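Local coordinates for surface glycoprotein (Trypanosoma brucei, PDB 5KLH), which is a procyclic-stage transmembrane surface antigen of the parasite whose bilobed ectodomain, the part described here, is a putative sensor, at residues 153-157 and 195-199; 69-75 and 86-91. All blocks are in the same frame, centred on the assembly; numbering follows the deposited sequence.

Interaction 1: 153-157 and 195-199; sequences VYLSK and QDKVQ
S156 and Q199 join two neighbouring parallel strands of the large mixed β-sheet, at the point where strand 197-204 comes in beside strand 145-164. The segments diverge by 48°, so backbone pairing is brief: Q199 N donates to S156 O at 2.9 Å, and K157 with Q199 is the one bridge across the pair. Close by, two CA-H...O contacts run in opposite senses, from V198 CA to S156 O and from K157 CA to Q199 O. S156 and K157 both face G189 on the other edge, forming a classic β bulge.

The apolar side-chain pair here is L155 and V198, which cross at about a right angle with L155 CG 4.1 Å from V198 CG1. V198 CG2 also lies 3.6 Å from the carbonyl oxygen L155 O.

Where the strands part, Q195 fills in. With CG anti to its own carbonyl carbon (chi1 -57°), it lays that atom 3.4 Å from L155 O; the bend at chi2 (-65°) then directs the amide, whose NE2 bonds to V193 O. Its OE1 stays 3.7 Å from S156 OG, and a water completes the join: it accepts from S156 OG at 3.0 Å and donates to both Q195 OE1 and K197 O, each at 2.8 Å.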
# COMPACT_ATOMS: atom_id res chain seq x y z
N VAL A 153 -1.02 1.40 14.52
CA VAL A 153 -0.11 0.60 13.71
C VAL A 153 1.29 1.20 13.64
O VAL A 153 1.48 2.42 13.81
CB VAL A 153 -0.64 0.43 12.28
CG1 VAL A 153 -2.01 -0.20 12.34
CG2 VAL A 153 -0.73 1.78 11.58
N TYR A 154 2.28 0.34 13.39
CA TYR A 154 3.67 0.77 13.34
C TYR A 154 4.35 0.27 12.08
O TYR A 154 4.27 -0.92 11.75
CB TYR A 154 4.42 0.29 14.57
CG TYR A 154 3.83 0.79 15.86
CD1 TYR A 154 2.78 0.14 16.47
CD2 TYR A 154 4.31 1.95 16.46
CE1 TYR A 154 2.23 0.60 17.65
CE2 TYR A 154 3.76 2.43 17.64
CZ TYR A 154 2.72 1.76 18.22
OH TYR A 154 2.18 2.23 19.40
N LEU A 155 5.02 1.18 11.39
CA LEU A 155 5.71 0.85 10.15
C LEU A 155 6.74 -0.27 10.31
O LEU A 155 7.60 -0.20 11.19
CB LEU A 155 6.40 2.09 9.60
CG LEU A 155 7.07 1.92 8.24
CD1 LEU A 155 6.03 1.66 7.16
CD2 LEU A 155 7.85 3.18 7.94
N SER A 156 6.65 -1.27 9.43
CA SER A 156 7.54 -2.42 9.47
C SER A 156 8.20 -2.65 8.11
O SER A 156 9.35 -3.05 8.03
CB SER A 156 6.78 -3.66 9.89
OG SER A 156 7.63 -4.79 9.88
N LYS A 157 7.43 -2.41 7.05
CA LYS A 157 7.90 -2.62 5.69
C LYS A 157 7.45 -1.42 4.87
O LYS A 157 6.26 -1.14 4.78
CB LYS A 157 7.35 -3.93 5.12
CG LYS A 157 8.02 -4.38 3.84
CD LYS A 157 7.70 -5.84 3.49
CE LYS A 157 7.96 -6.78 4.66
NZ LYS A 157 7.61 -8.20 4.34
N GLN A 195 8.51 -0.97 16.17
CA GLN A 195 9.57 -1.70 15.49
C GLN A 195 10.93 -1.03 15.71
O GLN A 195 10.99 0.20 15.81
CB GLN A 195 9.27 -1.80 13.99
CG GLN A 195 7.94 -2.45 13.65
CD GLN A 195 7.88 -3.90 14.04
OE1 GLN A 195 8.58 -4.75 13.48
NE2 GLN A 195 7.04 -4.21 15.03
N ASP A 196 12.02 -1.80 15.76
CA ASP A 196 13.33 -1.16 15.91
C ASP A 196 14.03 -1.03 14.55
O ASP A 196 15.09 -0.42 14.43
CB ASP A 196 14.23 -1.90 16.91
CG ASP A 196 14.49 -3.35 16.51
OD1 ASP A 196 14.07 -3.76 15.42
OD2 ASP A 196 15.13 -4.07 17.31
N LYS A 197 13.42 -1.60 13.52
CA LYS A 197 13.94 -1.47 12.17
C LYS A 197 12.83 -1.64 11.14
O LYS A 197 11.80 -2.22 11.43
CB LYS A 197 15.06 -2.49 11.92
CG LYS A 197 14.66 -3.93 12.25
CD LYS A 197 15.90 -4.84 12.27
CE LYS A 197 15.59 -6.21 12.86
NZ LYS A 197 15.17 -6.09 14.28
N VAL A 198 13.07 -1.09 9.94
CA VAL A 198 12.09 -1.12 8.87
C VAL A 198 12.71 -1.67 7.59
O VAL A 198 13.76 -1.19 7.17
CB VAL A 198 11.52 0.30 8.58
CG1 VAL A 198 10.69 0.30 7.32
CG2 VAL A 198 10.71 0.78 9.77
N GLN A 199 12.09 -2.69 7.00
CA GLN A 199 12.52 -3.18 5.69
C GLN A 199 12.03 -2.27 4.59
O GLN A 199 10.83 -2.03 4.47
CB GLN A 199 12.02 -4.61 5.45
CG GLN A 199 12.59 -5.65 6.41
CD GLN A 199 12.11 -7.05 6.09
OE1 GLN A 199 11.54 -7.74 6.95
NE2 GLN A 199 12.36 -7.50 4.86
O HOH W 1 10.30 -4.55 11.31

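Interaction 2: 69-75 and 86-91; sequences DGSQLVV and TRRSPL
D69 and R88 meet through complementary torsions: the carboxylate swings anti to the D69 backbone N (chi1 174°), while R88 runs extended from CG to NE and carries its guanidinium up to it. R88 lies on strand 85-100 of a β-hairpin, antiparallel to strand 72-79; D69 ends the short strand 68-69 and opens the type II' turn, D69 to Q72, that leads into 72-79. R88 grips one oxygen side-on with two nitrogens. D69 OD2 receives NE of R88 at 3.0 Å through its anti lone pair, and NH2 of R88 at 3.2 Å from above the carboxylate plane. The two flat groups stand nearly perpendicular, 86° apart. V74 lies alongside the arginine and lays CG2 over one guanidinium face, 3.7 Å from R88 NE, while its CG1 meets T86 CG2.

The backbones are stitched by reciprocal bonds in the hydrogen-bonded pairs L73 with S89 and V75 with R87. L91 N then reaches back to S71 O at 2.9 Å, nearly straight at 168°, tying the turn to the end of the partner segment.

On the side of L73, V75, R87 and S89 the hairpin turns inward: V75 packs on V200 of strand 197-204, and R87 forms a salt bridge with E172 and a hydrogen bond to Q177 O. Beside the turn, L91 CD2 touches L73 CB at 3.7 Å. Q72, its chain bent at chi2, doubles back alongside P90. The amide carbonyl lies against the S89-P90 peptide without hydrogen-bonding to it; Q72 OE1 is 3.2 Å from S89 C, and Q72 NE2 sits 3.6 Å from P90 CB.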
# COMPACT_ATOMS: atom_id res chain seq x y z
N ASP A 69 13.34 11.54 12.17
CA ASP A 69 13.15 12.99 12.20
C ASP A 69 11.82 13.21 12.86
O ASP A 69 10.77 13.15 12.20
CB ASP A 69 13.19 13.58 10.79
CG ASP A 69 12.85 15.07 10.76
OD1 ASP A 69 12.86 15.73 11.82
OD2 ASP A 69 12.57 15.58 9.65
N GLY A 70 11.85 13.43 14.17
CA GLY A 70 10.62 13.55 14.94
C GLY A 70 9.90 12.22 14.98
O GLY A 70 10.38 11.26 15.57
N SER A 71 8.74 12.16 14.34
CA SER A 71 7.93 10.95 14.37
C SER A 71 8.11 10.12 13.09
O SER A 71 7.47 9.07 12.93
CB SER A 71 6.46 11.31 14.55
OG SER A 71 5.96 12.00 13.42
N GLN A 72 8.96 10.61 12.19
CA GLN A 72 9.12 10.04 10.86
C GLN A 72 10.41 9.26 10.71
O GLN A 72 11.46 9.68 11.19
CB GLN A 72 9.08 11.14 9.79
CG GLN A 72 7.87 12.03 9.88
CD GLN A 72 6.64 11.44 9.23
OE1 GLN A 72 6.69 10.94 8.10
NE2 GLN A 72 5.52 11.53 9.93
N LEU A 73 10.32 8.12 10.02
CA LEU A 73 11.51 7.46 9.53
C LEU A 73 11.94 8.20 8.27
O LEU A 73 11.09 8.57 7.45
CB LEU A 73 11.22 5.99 9.20
CG LEU A 73 12.35 5.13 8.63
CD1 LEU A 73 13.31 4.69 9.73
CD2 LEU A 73 11.75 3.93 7.93
N VAL A 74 13.24 8.45 8.15
CA VAL A 74 13.79 9.16 7.00
C VAL A 74 14.58 8.18 6.16
O VAL A 74 15.64 7.70 6.57
CB VAL A 74 14.71 10.32 7.45
CG1 VAL A 74 15.26 11.05 6.24
CG2 VAL A 74 13.93 11.29 8.34
N VAL A 75 14.07 7.90 4.96
CA VAL A 75 14.72 6.94 4.08
C VAL A 75 15.32 7.68 2.89
O VAL A 75 14.60 8.22 2.06
CB VAL A 75 13.72 5.87 3.60
CG1 VAL A 75 14.41 4.85 2.71
CG2 VAL A 75 13.09 5.18 4.80
N THR A 86 14.14 11.21 -1.14
CA THR A 86 13.87 10.86 0.24
C THR A 86 12.39 10.56 0.45
O THR A 86 11.53 11.26 -0.07
CB THR A 86 14.29 11.99 1.20
OG1 THR A 86 15.70 12.21 1.09
CG2 THR A 86 13.96 11.64 2.66
N ARG A 87 12.11 9.51 1.21
CA ARG A 87 10.77 9.32 1.73
C ARG A 87 10.81 9.41 3.23
O ARG A 87 11.60 8.70 3.88
CB ARG A 87 10.18 7.97 1.31
CG ARG A 87 8.86 7.66 2.01
CD ARG A 87 7.71 8.49 1.42
NE ARG A 87 7.48 8.12 0.03
CZ ARG A 87 6.64 7.16 -0.36
NH1 ARG A 87 5.93 6.47 0.54
NH2 ARG A 87 6.51 6.88 -1.65
N ARG A 88 9.98 10.29 3.77
CA ARG A 88 9.64 10.28 5.19
C ARG A 88 8.32 9.58 5.39
O ARG A 88 7.36 9.86 4.69
CB ARG A 88 9.57 11.71 5.73
CG ARG A 88 10.93 12.30 6.03
CD ARG A 88 10.82 13.76 6.42
NE ARG A 88 12.06 14.22 7.04
CZ ARG A 88 13.17 14.49 6.36
NH1 ARG A 88 13.18 14.36 5.05
NH2 ARG A 88 14.26 14.91 6.99
N SER A 89 8.26 8.64 6.33
CA SER A 89 7.04 7.88 6.57
C SER A 89 6.88 7.78 8.07
O SER A 89 7.87 7.59 8.77
CB SER A 89 7.13 6.48 5.94
OG SER A 89 5.86 5.85 5.90
N PRO A 90 5.65 7.90 8.58
CA PRO A 90 5.48 7.90 10.03
C PRO A 90 5.80 6.54 10.64
O PRO A 90 5.33 5.53 10.13
CB PRO A 90 4.00 8.25 10.23
CG PRO A 90 3.35 7.91 8.95
CD PRO A 90 4.37 8.15 7.88
N LEU A 91 6.60 6.53 11.71
CA LEU A 91 6.90 5.29 12.45
C LEU A 91 5.65 4.66 13.03
O LEU A 91 5.55 3.44 13.15
CB LEU A 91 7.90 5.56 13.56
CG LEU A 91 9.28 5.97 13.06
CD1 LEU A 91 10.08 6.55 14.21
CD2 LEU A 91 9.98 4.76 12.46

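Both contacts belong to the same mixed sheet, in which strand 85-100 neighbours strand 145-164; their centres are 11 Å apart. Each is partly buried, yet their means differ. Interaction 2 joins a hairpin close in sequence, with regular antiparallel pairing and a salt bridge among exposed side chains; interaction 1 brings together strands distant in sequence, through sparse parallel pairing and a water bridge. Their buried residues converge in the interior: L73 CD2 packs 3.7 Å from V198 CB, and L155 touches S89. A probable hydrogen bond from L155 N to L91 O, 2.9 Å long, continues the sheet from 86-91 to 153-157.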